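Local coordinates for protein Tni2 (Pseudomonas fluorescens, PDB 6B12) that probably serves as the immunity protein that binds and neutralises a cognate secreted antibacterial toxin, with which it forms a complex, at residues I8-K13 with P31-E36; L65-N70 with Y81-D86; S118-T123 with D140-D145. All coordinates share one frame; numbering follows the deposited sequence.

Contact 1: I8-K13 with P31-E36; sequences IREDGK and PCRVVE
I8 pairs antiparallel with E36 and R9 with V34, the register slipping by one residue. I8 N donates to E36 O (2.8 Å), and I8 O receives V35 N nearly along its C=O axis, with E36 N a weak second donor. Beyond the slip, E10 N reaches R33 O at 2.8 Å. The doubling of V35 and E36 opposite I8 is a classic beta bulge ending the pairing of strands 5-9 and 34-41, where R9-G12 folds into a type I turn. R9, bent at chi3 (42°), lays its guanidinium over C32, whose CB sits 3.4 Å from R9 CZ, above the plane's middle. In that plane a side-on salt bridge grips D11, NE to OD1 at 3.0 Å and NH2 to OD2 at 2.8 Å. D11 OD1 also accepts K13 N from above the carboxylate, an Asx turn. R9 NH1 donates to S30 O and, through a water, is linked to C32 O, while the C32 backbone bonds the partner protein's chain. E10 and R33 cross obliquely in a second salt bridge: R33 NH2 meets E10 OE1 at 3.0 Å in the guanidinium plane but from above the carboxylate, planes 76° apart. I8 CD1 flanks E36 CG at 3.7 Å.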
ATOM      1  N   ILE C   8       8.270 -13.771  -8.888  1.00 15.69           N
ATOM      2  CA  ILE C   8       9.677 -14.127  -8.768  1.00 14.57           C
ATOM      3  C   ILE C   8      10.436 -12.859  -8.391  1.00 15.85           C
ATOM      4  O   ILE C   8      10.396 -11.859  -9.115  1.00 15.84           O
ATOM      5  CB  ILE C   8      10.235 -14.764 -10.049  1.00 17.90           C
ATOM      6  CG1 ILE C   8       9.484 -16.082 -10.391  1.00 22.75           C
ATOM      7  CG2 ILE C   8      11.684 -15.158  -9.843  1.00 19.26           C
ATOM      8  CD1 ILE C   8       8.341 -15.870 -11.335  1.00 30.30           C
ATOM      9  N   ARG C   9      11.072 -12.887  -7.235  1.00 16.20           N
ATOM     10  CA  ARG C   9      11.857 -11.741  -6.775  1.00 15.79           C
ATOM     11  C   ARG C   9      13.152 -11.601  -7.578  1.00 15.66           C
ATOM     12  O   ARG C   9      13.631 -12.542  -8.208  1.00 17.16           O
ATOM     13  CB  ARG C   9      12.190 -11.905  -5.293  1.00 16.70           C
ATOM     14  CG  ARG C   9      10.970 -11.817  -4.388  1.00 17.65           C
ATOM     15  CD  ARG C   9      11.193 -12.531  -3.037  1.00 18.52           C
ATOM     16  NE  ARG C   9      12.506 -12.319  -2.422  1.00 21.32           N
ATOM     17  CZ  ARG C   9      12.712 -11.652  -1.282  1.00 23.65           C
ATOM     18  NH1 ARG C   9      11.697 -11.084  -0.639  1.00 20.82           N
ATOM     19  NH2 ARG C   9      13.941 -11.540  -0.777  1.00 20.65           N
ATOM     20  N   GLU C  10      13.730 -10.390  -7.543  1.00 16.67           N
ATOM     21  CA  GLU C  10      15.005 -10.189  -8.220  1.00 15.97           C
ATOM     22  C   GLU C  10      16.060 -11.177  -7.727  1.00 17.87           C
ATOM     23  O   GLU C  10      16.981 -11.529  -8.479  1.00 22.54           O
ATOM     24  CB  GLU C  10      15.489  -8.753  -8.007  1.00 16.24           C
ATOM     25  CG  GLU C  10      16.784  -8.410  -8.741  1.00 22.64           C
ATOM     26  CD  GLU C  10      17.272  -7.005  -8.394  1.00 26.50           C
ATOM     27  OE1 GLU C  10      17.115  -6.095  -9.235  1.00 23.39           O
ATOM     28  OE2 GLU C  10      17.776  -6.822  -7.266  1.00 29.05           O
ATOM     29  N   ASP C  11      15.969 -11.628  -6.470  1.00 17.52           N
ATOM     30  CA  ASP C  11      16.949 -12.581  -5.970  1.00 18.47           C
ATOM     31  C   ASP C  11      16.583 -14.032  -6.267  1.00 18.39           C
ATOM     32  O   ASP C  11      17.300 -14.932  -5.823  1.00 19.25           O
ATOM     33  CB  ASP C  11      17.183 -12.409  -4.451  1.00 22.39           C
ATOM     34  CG  ASP C  11      15.936 -12.676  -3.602  1.00 24.72           C
ATOM     35  OD1 ASP C  11      14.877 -13.099  -4.129  1.00 19.82           O
ATOM     36  OD2 ASP C  11      16.020 -12.437  -2.371  1.00 23.17           O
ATOM     37  N   GLY C  12      15.500 -14.278  -6.996  1.00 17.94           N
ATOM     38  CA  GLY C  12      15.149 -15.629  -7.417  1.00 23.41           C
ATOM     39  C   GLY C  12      14.173 -16.342  -6.505  1.00 24.06           C
ATOM     40  O   GLY C  12      13.616 -17.380  -6.899  1.00 22.73           O
ATOM     41  N   LYS C  13      13.964 -15.831  -5.297  1.00 20.35           N
ATOM     42  CA  LYS C  13      12.998 -16.441  -4.398  1.00 19.74           C
ATOM     43  C   LYS C  13      11.597 -16.285  -4.988  1.00 23.47           C
ATOM     44  O   LYS C  13      11.281 -15.279  -5.629  1.00 18.04           O
ATOM     45  CB  LYS C  13      13.089 -15.796  -3.015  1.00 25.10           C
ATOM     46  CG  LYS C  13      14.447 -15.989  -2.313  1.00 23.94           C
ATOM     47  CD  LYS C  13      14.799 -17.448  -2.215  1.00 37.87           C
ATOM     48  CE  LYS C  13      16.068 -17.679  -1.397  1.00 43.96           C
ATOM     49  NZ  LYS C  13      16.283 -19.146  -1.186  1.00 42.30           N
ATOM     50  N   PRO C  31      12.844  -7.564   2.252  1.00 25.75           N
ATOM     51  CA  PRO C  31      12.102  -7.002   1.120  1.00 23.56           C
ATOM     52  C   PRO C  31      12.943  -7.058  -0.143  1.00 26.44           C
ATOM     53  O   PRO C  31      14.157  -6.841  -0.109  1.00 23.35           O
ATOM     54  CB  PRO C  31      11.840  -5.551   1.551  1.00 26.03           C
ATOM     55  CG  PRO C  31      11.862  -5.604   3.054  1.00 27.60           C
ATOM     56  CD  PRO C  31      12.933  -6.610   3.376  1.00 28.82           C
ATOM     57  N   CYS C  32      12.291  -7.357  -1.262  1.00 20.00           N
ATOM     58  CA  CYS C  32      12.983  -7.408  -2.543  1.00 21.23           C
ATOM     59  C   CYS C  32      11.978  -7.123  -3.645  1.00 24.18           C
ATOM     60  O   CYS C  32      10.838  -7.590  -3.570  1.00 19.31           O
ATOM     61  CB  CYS C  32      13.639  -8.780  -2.750  1.00 19.70           C
ATOM     62  SG  CYS C  32      14.749  -8.911  -4.159  1.00 25.49           S
ATOM     63  N   ARG C  33      12.399  -6.399  -4.684  1.00 17.74           N
ATOM     64  CA  ARG C  33      11.507  -6.194  -5.823  1.00 15.77           C
ATOM     65  C   ARG C  33      11.146  -7.516  -6.489  1.00 16.83           C
ATOM     66  O   ARG C  33      11.936  -8.466  -6.533  1.00 17.10           O
ATOM     67  CB  ARG C  33      12.124  -5.240  -6.866  1.00 23.57           C
ATOM     68  CG  ARG C  33      13.270  -5.782  -7.740  1.00 32.58           C
ATOM     69  CD  ARG C  33      14.509  -4.822  -7.773  1.00 43.45           C
ATOM     70  NE  ARG C  33      14.214  -3.474  -8.263  1.00 43.57           N
ATOM     71  CZ  ARG C  33      14.850  -2.854  -9.265  1.00 29.60           C
ATOM     72  NH1 ARG C  33      14.481  -1.636  -9.625  1.00 40.47           N
ATOM     73  NH2 ARG C  33      15.852  -3.433  -9.896  1.00 36.59           N
ATOM     74  N   VAL C  34       9.928  -7.556  -7.006  1.00 16.22           N
ATOM     75  CA  VAL C  34       9.441  -8.648  -7.838  1.00 16.23           C
ATOM     76  C   VAL C  34       9.643  -8.234  -9.284  1.00 15.16           C
ATOM     77  O   VAL C  34       9.193  -7.158  -9.695  1.00 15.19           O
ATOM     78  CB  VAL C  34       7.970  -8.936  -7.536  1.00 14.10           C
ATOM     79  CG1 VAL C  34       7.330  -9.875  -8.611  1.00 15.29           C
ATOM     80  CG2 VAL C  34       7.857  -9.533  -6.145  1.00 16.54           C
ATOM     81  N   VAL C  35      10.341  -9.070 -10.048  1.00 14.23           N
ATOM     82  CA  VAL C  35      10.629  -8.759 -11.438  1.00 12.28           C
ATOM     83  C   VAL C  35       9.808  -9.587 -12.410  1.00 16.49           C
ATOM     84  O   VAL C  35       9.847  -9.301 -13.613  1.00 14.70           O
ATOM     85  CB  VAL C  35      12.133  -8.915 -11.749  1.00 16.75           C
ATOM     86  CG1 VAL C  35      12.946  -7.903 -10.901  1.00 16.26           C
ATOM     87  CG2 VAL C  35      12.612 -10.352 -11.483  1.00 19.26           C
ATOM     88  N   GLU C  36       9.097 -10.614 -11.946  1.00 15.21           N
ATOM     89  CA  GLU C  36       8.298 -11.415 -12.866  1.00 14.17           C
ATOM     90  C   GLU C  36       7.061 -11.938 -12.153  1.00 14.03           C
ATOM     91  O   GLU C  36       7.138 -12.339 -10.986  1.00 15.85           O
ATOM     92  CB  GLU C  36       9.089 -12.596 -13.441  1.00 17.64           C
ATOM     93  CG  GLU C  36       8.171 -13.545 -14.241  1.00 19.84           C
ATOM     94  CD  GLU C  36       8.911 -14.583 -15.012  1.00 26.40           C
ATOM     95  OE1 GLU C  36      10.148 -14.498 -15.065  1.00 23.79           O
ATOM     96  OE2 GLU C  36       8.236 -15.493 -15.556  1.00 28.77           O
TER
HETATM   97  O   HOH W   1       9.492  -9.881  -2.271  1.00 30.53           O

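Contact 2: L65-N70 with Y81-D86; sequences LAILWN and YVVSGD
Y81, L65 and I67 bury the most surface where strands 64-70 and 78-84 form a beta hairpin, the middle pair of a four-stranded antiparallel sheet. The short strand segments run at 141° to each other, antiparallel with a marked twist. Two hydrogen-bonded pairs, L65 with V83 and I67 with Y81, enclose the non-hydrogen-bonded pair A66-V82. The four N-H...O bonds of the two outer pairs are all short and nearly straight; I67 N to Y81 O, at 2.8 Å, runs almost along the carbonyl axis. L65, I67, Y81 and V83 share one sheet face, whereas A66 and V82 share the other, where F122 packs against both and F111 also meets A66. On the first face L65 turns its CG beside its own backbone N (chi1 -61°), and its CD1 reaches across to the end of the neighbouring strand, 4.1 Å from S84 O, beside the loop at G85. I67 crosses V83 obliquely, CG1 to CG2 at 3.8 Å. Just past the end of strand 78-84, G85 O accepts the indole N-H of W39 in strand 34-41, so the loop is bonded to the neighbouring sheet. Y81 holds its ring beside its backbone N and presents an edge toward the face of the W69 five-membered ring in an offset edge-to-face pair, planes 88° apart; Y81 CE2 lies 3.8 Å from W69 CB, which sits in the tyrosine plane.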
ATOM      1  N   LEU C  65      -5.449 -10.148 -14.138  1.00 15.29           N
ATOM      2  CA  LEU C  65      -4.420  -9.746 -13.199  1.00 13.76           C
ATOM      3  C   LEU C  65      -4.381  -8.225 -13.164  1.00 15.14           C
ATOM      4  O   LEU C  65      -4.613  -7.563 -14.182  1.00 17.04           O
ATOM      5  CB  LEU C  65      -3.051 -10.292 -13.608  1.00 12.87           C
ATOM      6  CG  LEU C  65      -3.048 -11.841 -13.629  1.00 16.66           C
ATOM      7  CD1 LEU C  65      -3.158 -12.303 -15.076  1.00 17.34           C
ATOM      8  CD2 LEU C  65      -1.801 -12.371 -12.967  1.00 20.38           C
ATOM      9  N   ALA C  66      -4.134  -7.673 -11.993  1.00 12.57           N
ATOM     10  CA  ALA C  66      -3.837  -6.252 -11.887  1.00 11.88           C
ATOM     11  C   ALA C  66      -2.339  -6.137 -11.661  1.00 12.62           C
ATOM     12  O   ALA C  66      -1.796  -6.786 -10.762  1.00 14.66           O
ATOM     13  CB  ALA C  66      -4.612  -5.595 -10.751  1.00 13.18           C
ATOM     14  N   ILE C  67      -1.682  -5.310 -12.469  1.00 14.93           N
ATOM     15  CA  ILE C  67      -0.231  -5.232 -12.482  1.00 13.49           C
ATOM     16  C   ILE C  67       0.140  -3.778 -12.276  1.00 13.46           C
ATOM     17  O   ILE C  67      -0.173  -2.949 -13.130  1.00 15.41           O
ATOM     18  CB  ILE C  67       0.361  -5.718 -13.817  1.00 14.54           C
ATOM     19  CG1 ILE C  67      -0.145  -7.114 -14.221  1.00 19.35           C
ATOM     20  CG2 ILE C  67       1.882  -5.652 -13.732  1.00 15.63           C
ATOM     21  CD1 ILE C  67       0.324  -8.171 -13.337  1.00 19.88           C
ATOM     22  N   LEU C  68       0.838  -3.475 -11.187  1.00 11.86           N
ATOM     23  CA  LEU C  68       1.384  -2.134 -10.971  1.00 11.44           C
ATOM     24  C   LEU C  68       2.839  -2.168 -11.422  1.00 15.74           C
ATOM     25  O   LEU C  68       3.672  -2.838 -10.803  1.00 16.76           O
ATOM     26  CB  LEU C  68       1.249  -1.740  -9.511  1.00 15.24           C
ATOM     27  CG  LEU C  68       1.684  -0.315  -9.205  1.00 13.48           C
ATOM     28  CD1 LEU C  68       0.892   0.714 -10.027  1.00 14.06           C
ATOM     29  CD2 LEU C  68       1.496  -0.111  -7.719  1.00 18.18           C
ATOM     30  N   TRP C  69       3.136  -1.429 -12.489  1.00 13.04           N
ATOM     31  CA  TRP C  69       4.346  -1.575 -13.286  1.00 13.78           C
ATOM     32  C   TRP C  69       5.275  -0.401 -13.008  1.00 16.10           C
ATOM     33  O   TRP C  69       4.899   0.743 -13.272  1.00 15.70           O
ATOM     34  CB  TRP C  69       3.927  -1.595 -14.752  1.00 14.41           C
ATOM     35  CG  TRP C  69       4.929  -1.954 -15.798  1.00 17.48           C
ATOM     36  CD1 TRP C  69       5.633  -1.086 -16.611  1.00 19.91           C
ATOM     37  CD2 TRP C  69       5.238  -3.267 -16.248  1.00 16.72           C
ATOM     38  NE1 TRP C  69       6.379  -1.807 -17.517  1.00 22.07           N
ATOM     39  CE2 TRP C  69       6.138  -3.145 -17.320  1.00 16.38           C
ATOM     40  CE3 TRP C  69       4.817  -4.551 -15.854  1.00 17.59           C
ATOM     41  CZ2 TRP C  69       6.660  -4.254 -17.975  1.00 25.75           C
ATOM     42  CZ3 TRP C  69       5.342  -5.648 -16.509  1.00 18.92           C
ATOM     43  CH2 TRP C  69       6.240  -5.489 -17.556  1.00 22.34           C
ATOM     44  N   ASN C  70       6.481  -0.675 -12.501  1.00 17.55           N
ATOM     45  CA  ASN C  70       7.387   0.431 -12.175  1.00 14.55           C
ATOM     46  C   ASN C  70       7.923   1.058 -13.453  1.00 15.32           C
ATOM     47  O   ASN C  70       8.378   0.351 -14.358  1.00 17.99           O
ATOM     48  CB  ASN C  70       8.553  -0.044 -11.307  1.00 18.56           C
ATOM     49  CG  ASN C  70       8.134  -0.336  -9.892  1.00 17.87           C
ATOM     50  OD1 ASN C  70       7.015  -0.009  -9.495  1.00 16.36           O
ATOM     51  ND2 ASN C  70       9.024  -0.956  -9.118  1.00 16.17           N
ATOM     52  N   TYR C  81      -2.073  -1.557 -14.778  1.00 13.23           N
ATOM     53  CA  TYR C  81      -2.689  -2.246 -15.904  1.00 12.38           C
ATOM     54  C   TYR C  81      -3.556  -3.381 -15.389  1.00 14.19           C
ATOM     55  O   TYR C  81      -3.238  -4.005 -14.381  1.00 16.28           O
ATOM     56  CB  TYR C  81      -1.644  -2.855 -16.842  1.00 15.24           C
ATOM     57  CG  TYR C  81      -0.705  -1.834 -17.430  1.00 15.58           C
ATOM     58  CD1 TYR C  81      -1.037  -1.154 -18.599  1.00 13.93           C
ATOM     59  CD2 TYR C  81       0.498  -1.526 -16.794  1.00 17.01           C
ATOM     60  CE1 TYR C  81      -0.169  -0.203 -19.135  1.00 19.46           C
ATOM     61  CE2 TYR C  81       1.366  -0.589 -17.316  1.00 17.52           C
ATOM     62  CZ  TYR C  81       1.024   0.076 -18.490  1.00 21.89           C
ATOM     63  OH  TYR C  81       1.882   1.014 -19.027  1.00 21.78           O
ATOM     64  N   VAL C  82      -4.640  -3.645 -16.108  1.00 13.89           N
ATOM     65  CA  VAL C  82      -5.416  -4.881 -15.954  1.00 12.76           C
ATOM     66  C   VAL C  82      -5.109  -5.737 -17.166  1.00 13.95           C
ATOM     67  O   VAL C  82      -5.324  -5.310 -18.302  1.00 17.71           O
ATOM     68  CB  VAL C  82      -6.919  -4.601 -15.844  1.00 16.37           C
ATOM     69  CG1 VAL C  82      -7.705  -5.922 -15.841  1.00 18.03           C
ATOM     70  CG2 VAL C  82      -7.192  -3.821 -14.582  1.00 17.99           C
ATOM     71  N   VAL C  83      -4.602  -6.944 -16.930  1.00 14.47           N
ATOM     72  CA  VAL C  83      -4.187  -7.844 -17.994  1.00 11.92           C
ATOM     73  C   VAL C  83      -5.137  -9.029 -18.004  1.00 15.60           C
ATOM     74  O   VAL C  83      -5.477  -9.559 -16.947  1.00 15.30           O
ATOM     75  CB  VAL C  83      -2.736  -8.320 -17.777  1.00 11.58           C
ATOM     76  CG1 VAL C  83      -2.302  -9.263 -18.873  1.00 14.58           C
ATOM     77  CG2 VAL C  83      -1.766  -7.106 -17.668  1.00 16.62           C
ATOM     78  N   SER C  84      -5.578  -9.425 -19.184  1.00 15.19           N
ATOM     79  CA  SER C  84      -6.455 -10.585 -19.281  1.00 16.94           C
ATOM     80  C   SER C  84      -5.695 -11.857 -18.883  1.00 17.53           C
ATOM     81  O   SER C  84      -4.468 -11.932 -18.960  1.00 15.97           O
ATOM     82  CB  SER C  84      -7.009 -10.720 -20.708  1.00 19.85           C
ATOM     83  OG  SER C  84      -5.980 -10.974 -21.645  1.00 21.44           O
ATOM     84  N   GLY C  85      -6.438 -12.863 -18.428  1.00 15.45           N
ATOM     85  CA  GLY C  85      -5.781 -14.099 -18.027  1.00 15.71           C
ATOM     86  C   GLY C  85      -5.022 -14.769 -19.156  1.00 14.29           C
ATOM     87  O   GLY C  85      -3.998 -15.427 -18.926  1.00 17.55           O
ATOM     88  N   ASP C  86      -5.511 -14.639 -20.390  1.00 17.33           N
ATOM     89  CA  ASP C  86      -4.777 -15.255 -21.488  1.00 19.50           C
ATOM     90  C   ASP C  86      -3.636 -14.380 -21.982  1.00 20.08           C
ATOM     91  O   ASP C  86      -2.946 -14.754 -22.949  1.00 18.54           O
ATOM     92  CB  ASP C  86      -5.725 -15.649 -22.635  1.00 17.54           C
ATOM     93  CG  ASP C  86      -6.421 -14.484 -23.296  1.00 23.52           C
ATOM     94  OD1 ASP C  86      -6.182 -13.318 -22.931  1.00 21.45           O
ATOM     95  OD2 ASP C  86      -7.231 -14.762 -24.218  1.00 26.72           O
TER

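Contact 3: S118-T123 with D140-D145; sequences SPSIFT and DASTGD
The tight turn of the hairpin between strands 134-140 and 145-152 meets the start of strand 121-128 here, in the C-terminal antiparallel sheet. It carries a G1 beta bulge, G144 and D145 both facing D140, while a type I turn from S118 to I121 leads into the neighbouring strand. I121 and D140 form a non-hydrogen-bonded antiparallel pair; next to it A141 N donates to S120 O at 2.8 Å, 32° out of the carbonyl plane. The carboxylate of D140 gathers the polar side chains. With CG anti to its backbone N (chi1 -178°), it lifts OD1 toward S120, whose OG donates at 2.7 Å. From its own turn the same oxygen accepts S142 N, making an Asx turn, and S142 OG at 2.6 Å. All three donors approach from above the carboxylate plane, a convergence that would tend to keep D140 ionised. S120 OG in turn accepts from S118 OG at 2.7 Å, so a chain of hydrogen bonds runs from S118 through S120 to D140. F122 takes the crowded chi1 position (67°) between its backbone N and carbonyl carbon, which sets the edge of its ring against A141 CB, 4.1 Å from F122 CE1.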
ATOM      1  N   SER C 118     -18.821  -8.272  -6.402  1.00 19.27           N
ATOM      2  CA  SER C 118     -18.394  -8.989  -7.566  1.00 19.15           C
ATOM      3  C   SER C 118     -16.919  -9.332  -7.437  1.00 18.32           C
ATOM      4  O   SER C 118     -16.105  -8.449  -7.098  1.00 16.05           O
ATOM      5  CB  SER C 118     -18.605  -8.162  -8.834  1.00 20.12           C
ATOM      6  OG  SER C 118     -17.896  -8.755  -9.898  1.00 18.20           O
ATOM      7  N   PRO C 119     -16.541 -10.575  -7.741  1.00 15.05           N
ATOM      8  CA  PRO C 119     -15.111 -10.932  -7.737  1.00 17.47           C
ATOM      9  C   PRO C 119     -14.309 -10.190  -8.782  1.00 14.72           C
ATOM     10  O   PRO C 119     -13.066 -10.249  -8.748  1.00 16.31           O
ATOM     11  CB  PRO C 119     -15.121 -12.443  -8.035  1.00 16.58           C
ATOM     12  CG  PRO C 119     -16.466 -12.894  -7.638  1.00 21.88           C
ATOM     13  CD  PRO C 119     -17.388 -11.749  -8.019  1.00 15.39           C
ATOM     14  N   SER C 120     -14.966  -9.519  -9.728  1.00 14.95           N
ATOM     15  CA  SER C 120     -14.226  -8.786 -10.746  1.00 14.25           C
ATOM     16  C   SER C 120     -13.631  -7.479 -10.219  1.00 13.93           C
ATOM     17  O   SER C 120     -12.812  -6.879 -10.914  1.00 16.52           O
ATOM     18  CB  SER C 120     -15.128  -8.462 -11.935  1.00 13.18           C
ATOM     19  OG  SER C 120     -16.152  -7.542 -11.550  1.00 17.13           O
ATOM     20  N   ILE C 121     -13.988  -7.053  -9.009  1.00 12.47           N
ATOM     21  CA  ILE C 121     -13.531  -5.768  -8.465  1.00 13.83           C
ATOM     22  C   ILE C 121     -12.272  -5.984  -7.645  1.00 16.66           C
ATOM     23  O   ILE C 121     -12.232  -6.864  -6.782  1.00 17.80           O
ATOM     24  CB  ILE C 121     -14.622  -5.112  -7.601  1.00 15.74           C
ATOM     25  CG1 ILE C 121     -15.864  -4.817  -8.449  1.00 21.02           C
ATOM     26  CG2 ILE C 121     -14.103  -3.800  -6.990  1.00 18.42           C
ATOM     27  CD1 ILE C 121     -17.117  -4.400  -7.629  1.00 19.14           C
ATOM     28  N   PHE C 122     -11.254  -5.144  -7.883  1.00 14.96           N
ATOM     29  CA  PHE C 122     -10.084  -5.082  -7.019  1.00 12.46           C
ATOM     30  C   PHE C 122      -9.885  -3.633  -6.589  1.00 15.33           C
ATOM     31  O   PHE C 122     -10.532  -2.711  -7.104  1.00 14.75           O
ATOM     32  CB  PHE C 122      -8.830  -5.639  -7.714  1.00 13.68           C
ATOM     33  CG  PHE C 122      -8.369  -4.806  -8.879  1.00 13.28           C
ATOM     34  CD1 PHE C 122      -8.924  -4.972 -10.141  1.00 13.90           C
ATOM     35  CD2 PHE C 122      -7.356  -3.863  -8.705  1.00 12.56           C
ATOM     36  CE1 PHE C 122      -8.496  -4.211 -11.215  1.00 13.61           C
ATOM     37  CE2 PHE C 122      -6.919  -3.068  -9.778  1.00 17.98           C
ATOM     38  CZ  PHE C 122      -7.467  -3.242 -11.030  1.00 13.24           C
ATOM     39  N   THR C 123      -9.000  -3.437  -5.618  1.00 13.30           N
ATOM     40  CA  THR C 123      -8.760  -2.112  -5.049  1.00 13.60           C
ATOM     41  C   THR C 123      -7.292  -1.751  -5.177  1.00 12.70           C
ATOM     42  O   THR C 123      -6.420  -2.543  -4.824  1.00 15.32           O
ATOM     43  CB  THR C 123      -9.149  -2.080  -3.568  1.00 19.36           C
ATOM     44  OG1 THR C 123     -10.537  -2.404  -3.414  1.00 20.12           O
ATOM     45  CG2 THR C 123      -8.905  -0.683  -2.987  1.00 20.30           C
ATOM     46  N   ASP C 140     -13.324  -2.308 -11.690  1.00 14.21           N
ATOM     47  CA  ASP C 140     -13.962  -3.513 -12.230  1.00 17.21           C
ATOM     48  C   ASP C 140     -13.059  -4.071 -13.320  1.00 15.61           C
ATOM     49  O   ASP C 140     -12.997  -3.525 -14.429  1.00 17.74           O
ATOM     50  CB  ASP C 140     -15.341  -3.169 -12.784  1.00 14.55           C
ATOM     51  CG  ASP C 140     -16.093  -4.383 -13.320  1.00 15.50           C
ATOM     52  OD1 ASP C 140     -15.561  -5.513 -13.272  1.00 15.73           O
ATOM     53  OD2 ASP C 140     -17.234  -4.157 -13.774  1.00 19.38           O
ATOM     54  N   ALA C 141     -12.356  -5.160 -13.019  1.00 14.85           N
ATOM     55  CA  ALA C 141     -11.468  -5.737 -14.025  1.00 15.34           C
ATOM     56  C   ALA C 141     -12.214  -6.283 -15.229  1.00 16.34           C
ATOM     57  O   ALA C 141     -11.592  -6.477 -16.277  1.00 18.83           O
ATOM     58  CB  ALA C 141     -10.609  -6.877 -13.439  1.00 16.22           C
ATOM     59  N   SER C 142     -13.504  -6.618 -15.092  1.00 17.77           N
ATOM     60  CA  SER C 142     -14.217  -7.169 -16.234  1.00 18.45           C
ATOM     61  C   SER C 142     -14.499  -6.111 -17.296  1.00 25.83           C
ATOM     62  O   SER C 142     -14.780  -6.462 -18.447  1.00 22.86           O
ATOM     63  CB  SER C 142     -15.522  -7.845 -15.775  1.00 15.42           C
ATOM     64  OG  SER C 142     -16.457  -6.877 -15.337  1.00 17.50           O
ATOM     65  N   THR C 143     -14.405  -4.823 -16.951  1.00 17.28           N
ATOM     66  CA  THR C 143     -14.603  -3.757 -17.912  1.00 20.35           C
ATOM     67  C   THR C 143     -13.401  -2.860 -18.035  1.00 24.13           C
ATOM     68  O   THR C 143     -13.314  -2.104 -19.011  1.00 25.03           O
ATOM     69  CB  THR C 143     -15.799  -2.889 -17.521  1.00 21.13           C
ATOM     70  OG1 THR C 143     -15.533  -2.273 -16.257  1.00 17.90           O
ATOM     71  CG2 THR C 143     -17.050  -3.764 -17.424  1.00 24.04           C
ATOM     72  N   GLY C 144     -12.480  -2.921 -17.080  1.00 20.27           N
ATOM     73  CA  GLY C 144     -11.344  -2.036 -17.097  1.00 19.11           C
ATOM     74  C   GLY C 144     -11.656  -0.643 -16.613  1.00 21.48           C
ATOM     75  O   GLY C 144     -10.826   0.258 -16.803  1.00 28.53           O
ATOM     76  N   ASP C 145     -12.808  -0.438 -15.969  1.00 20.83           N
ATOM     77  CA  ASP C 145     -13.239   0.888 -15.559  1.00 26.50           C
ATOM     78  C   ASP C 145     -13.239   1.071 -14.046  1.00 21.80           C
ATOM     79  O   ASP C 145     -13.517   0.159 -13.275  1.00 17.59           O
ATOM     80  CB  ASP C 145     -14.624   1.199 -16.103  1.00 35.31           C
ATOM     81  CG  ASP C 145     -14.615   1.358 -17.604  1.00 38.94           C
ATOM     82  OD1 ASP C 145     -13.529   1.631 -18.172  1.00 35.81           O
ATOM     83  OD2 ASP C 145     -15.681   1.208 -18.204  1.00 36.02           O
TER

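Each contact belongs to a different antiparallel sheet, and the chemistry follows the depth. Contact 2 is buried, about 7 Å from the chain centre, touches the partner chain at one end only, and combines regular backbone bonding with aliphatic and aromatic packing. Contact 1, at the surface, meets the partner more widely and combines a bulge with one salt bridge across the segments and another within one of them; its centre is about 17 Å from that of contact 2. Contact 3 is intermediate: a hydroxyl-carboxylate network on one side, apolar packing on the other, which joins it to contact 2, F122 CE2 3.6 Å from A66 CB. Contacts 1 and 3 lie on opposite sides of the chain's centre.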